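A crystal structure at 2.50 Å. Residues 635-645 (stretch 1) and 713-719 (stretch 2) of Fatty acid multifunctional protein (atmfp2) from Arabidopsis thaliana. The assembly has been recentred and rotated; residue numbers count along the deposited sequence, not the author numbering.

Stretch 1 (635-645) VVNEACRVFAE
Stretch 2, residues 713-719: LLSAPVK

A largely helical stretch (635-645) packs against an irregular segment (713-719) of the Arabidopsis multifunctional protein, within one chain. Residues 635-644 are helical, continuing a helix that begins earlier, with phi/psi near -65/-42 and i to i+4 hydrogen bonds such as Cys640 N to Val636 O (2.9 Å), Phe643 N to Ala639 O (2.8 Å) and Ala644 N to Cys640 O (2.7 Å). The second stretch has no regular helix or strand: Leu714 (-82/-28) and Ser715 (-78/-10) turn the chain, after which Ala716 (-59/142), Pro717 (-52/146, C-gamma exo) and Val718 (-73/132) extend it. The two run in the same general direction, Cys640 CA lying 7.6 Å from Leu714 CA and Ala644 CA 6.5 Å from Val718 CA. Their contact buries 293 Å², both sides summed, and no hydrogen bond crosses it.

Among the apolar contacts, Leu714 (chi1 m, chi2 t) leaves its backbone sideways, but its end comes nearer the helix. There CD1 lies 4.0 Å from Cys640 SG (chi1 m) and 4.3 Å from Val636 CG1 (chi1 t), so one methyl touches two residues a helical turn apart. Val718 (chi1 t) points toward the helix; its CG2 approaches Phe643 O to 3.6 Å and Ala644 CA to 4.3 Å, packing on both side chain and backbone at this end of the contact.

The aromatic contacts centre on Phe643 (chi1 t, chi2 50°), which points toward the second stretch and has the largest covered area of any residue here, 83 Å². Val718 CG2 sits over one face of its ring, 3.9 Å from the centroid and 18° off the normal, a CH-pi contact in which a methyl meets the pi cloud; the closest side-chain approach is CG2 to Phe643 CE2, 3.8 Å. At the ring edge, near its plane, Ala716 O lies 3.3 Å from Phe643 CE2, where the slightly positive aromatic C-H rim suits a carbonyl oxygen, and Pro717 CA lies 4.2 Å from Phe643 CZ. Leu714 O (3.5 Å from Phe643 CE2) and Ser715 O (4.0 Å from Phe643 CZ) approach obliquely. Successive backbone groups thus line the ring, while the CA-to-CB bonds of Ser715, Ala716 and Pro717 point away from the helix.

Within the helix, Arg641 (m, t, t, chi4 96°) reaches back to Glu638 (t, p, chi3 38°), forming a salt bridge with NH1 2.9 Å from Glu638 OE1; its hydrogen bond is weak, at an N-H...O angle of 124°. Neither residue touches the second stretch.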

# COMPACT_ATOMS: atom_id res chain seq x y z
N VAL A 635 -4.09 -17.12 14.15
CA VAL A 635 -3.11 -16.27 13.48
C VAL A 635 -2.71 -15.10 14.38
O VAL A 635 -1.53 -14.75 14.47
CB VAL A 635 -3.62 -15.73 12.13
CG1 VAL A 635 -2.70 -14.65 11.61
CG2 VAL A 635 -3.74 -16.85 11.12
N VAL A 636 -3.69 -14.50 15.05
CA VAL A 636 -3.42 -13.47 16.04
C VAL A 636 -2.48 -14.04 17.09
O VAL A 636 -1.48 -13.43 17.46
CB VAL A 636 -4.70 -12.99 16.74
CG1 VAL A 636 -4.35 -12.05 17.90
CG2 VAL A 636 -5.63 -12.30 15.76
N ASN A 637 -2.82 -15.24 17.56
CA ASN A 637 -2.03 -15.94 18.55
C ASN A 637 -0.56 -16.04 18.13
O ASN A 637 0.35 -15.83 18.93
CB ASN A 637 -2.60 -17.33 18.80
CG ASN A 637 -2.11 -17.95 20.08
OD1 ASN A 637 -1.59 -17.26 20.96
ND2 ASN A 637 -2.27 -19.26 20.21
N GLU A 638 -0.35 -16.36 16.85
CA GLU A 638 0.99 -16.54 16.32
C GLU A 638 1.68 -15.20 16.13
O GLU A 638 2.89 -15.07 16.37
CB GLU A 638 0.94 -17.32 15.01
CG GLU A 638 2.29 -17.82 14.53
CD GLU A 638 2.93 -18.79 15.50
OE1 GLU A 638 2.20 -19.60 16.10
OE2 GLU A 638 4.17 -18.74 15.67
N ALA A 639 0.92 -14.21 15.69
CA ALA A 639 1.43 -12.86 15.53
C ALA A 639 1.98 -12.34 16.85
O ALA A 639 2.97 -11.61 16.88
CB ALA A 639 0.35 -11.93 15.01
N CYS A 640 1.33 -12.72 17.94
CA CYS A 640 1.75 -12.30 19.27
C CYS A 640 3.05 -12.97 19.69
O CYS A 640 3.91 -12.34 20.31
CB CYS A 640 0.65 -12.58 20.30
SG CYS A 640 -0.78 -11.50 20.14
N ARG A 641 3.20 -14.25 19.36
CA ARG A 641 4.45 -14.95 19.58
C ARG A 641 5.57 -14.23 18.84
O ARG A 641 6.63 -13.95 19.41
CB ARG A 641 4.36 -16.40 19.09
CG ARG A 641 3.35 -17.26 19.82
CD ARG A 641 3.50 -18.72 19.43
NE ARG A 641 2.66 -19.61 20.22
CZ ARG A 641 1.46 -20.05 19.84
NH1 ARG A 641 0.96 -19.67 18.67
NH2 ARG A 641 0.76 -20.86 20.62
N VAL A 642 5.33 -13.93 17.57
CA VAL A 642 6.29 -13.21 16.75
C VAL A 642 6.61 -11.84 17.34
O VAL A 642 7.78 -11.44 17.38
CB VAL A 642 5.76 -13.03 15.31
CG1 VAL A 642 6.52 -11.92 14.59
CG2 VAL A 642 5.85 -14.33 14.54
N PHE A 643 5.59 -11.14 17.79
CA PHE A 643 5.76 -9.80 18.35
C PHE A 643 6.49 -9.84 19.69
O PHE A 643 7.35 -9.00 19.97
CB PHE A 643 4.41 -9.11 18.49
CG PHE A 643 4.51 -7.72 19.06
CD1 PHE A 643 5.39 -6.80 18.53
CD2 PHE A 643 3.70 -7.34 20.11
CE1 PHE A 643 5.48 -5.52 19.04
CE2 PHE A 643 3.78 -6.06 20.63
CZ PHE A 643 4.67 -5.15 20.10
N ALA A 644 6.13 -10.81 20.52
CA ALA A 644 6.72 -10.95 21.84
C ALA A 644 8.18 -11.38 21.76
O ALA A 644 9.04 -10.84 22.46
CB ALA A 644 5.93 -11.93 22.67
N GLU A 645 8.46 -12.35 20.90
CA GLU A 645 9.81 -12.88 20.75
C GLU A 645 10.78 -11.84 20.20
O GLU A 645 11.99 -12.07 20.18
CB GLU A 645 9.80 -14.12 19.84
CG GLU A 645 9.13 -15.33 20.47
CD GLU A 645 8.96 -16.46 19.48
OE1 GLU A 645 9.50 -16.35 18.36
OE2 GLU A 645 8.30 -17.46 19.83
N LEU A 713 -4.13 -3.72 25.69
CA LEU A 713 -3.92 -3.79 24.25
C LEU A 713 -2.74 -4.69 23.89
O LEU A 713 -1.71 -4.68 24.57
CB LEU A 713 -3.72 -2.39 23.65
CG LEU A 713 -4.81 -1.36 23.95
CD1 LEU A 713 -4.59 -0.72 25.31
CD2 LEU A 713 -4.86 -0.31 22.86
N LEU A 714 -2.88 -5.45 22.81
CA LEU A 714 -1.85 -6.38 22.38
C LEU A 714 -0.77 -5.68 21.56
O LEU A 714 0.38 -6.12 21.53
CB LEU A 714 -2.46 -7.52 21.56
CG LEU A 714 -3.48 -8.42 22.26
CD1 LEU A 714 -4.02 -9.47 21.30
CD2 LEU A 714 -2.86 -9.08 23.48
N SER A 715 -1.15 -4.61 20.88
CA SER A 715 -0.22 -3.89 20.01
C SER A 715 0.73 -3.01 20.80
O SER A 715 1.69 -2.47 20.26
CB SER A 715 -1.00 -3.06 18.98
OG SER A 715 -1.71 -3.89 18.08
N ALA A 716 0.45 -2.87 22.09
CA ALA A 716 1.30 -2.08 22.98
C ALA A 716 2.72 -2.64 22.98
O ALA A 716 2.91 -3.86 22.94
CB ALA A 716 0.74 -2.07 24.39
N PRO A 717 3.72 -1.75 23.02
CA PRO A 717 5.14 -2.13 22.99
C PRO A 717 5.47 -3.17 24.05
O PRO A 717 4.89 -3.15 25.14
CB PRO A 717 5.85 -0.82 23.30
CG PRO A 717 4.93 0.24 22.80
CD PRO A 717 3.55 -0.29 23.07
N VAL A 718 6.39 -4.07 23.72
CA VAL A 718 6.80 -5.11 24.65
C VAL A 718 7.67 -4.53 25.77
O VAL A 718 8.59 -3.76 25.51
CB VAL A 718 7.59 -6.22 23.93
CG1 VAL A 718 8.02 -7.30 24.91
CG2 VAL A 718 6.74 -6.81 22.81
N LYS A 719 7.35 -4.89 27.01
CA LYS A 719 8.09 -4.40 28.16
C LYS A 719 8.53 -5.54 29.07
O LYS A 719 9.08 -6.54 28.60
CB LYS A 719 7.24 -3.39 28.95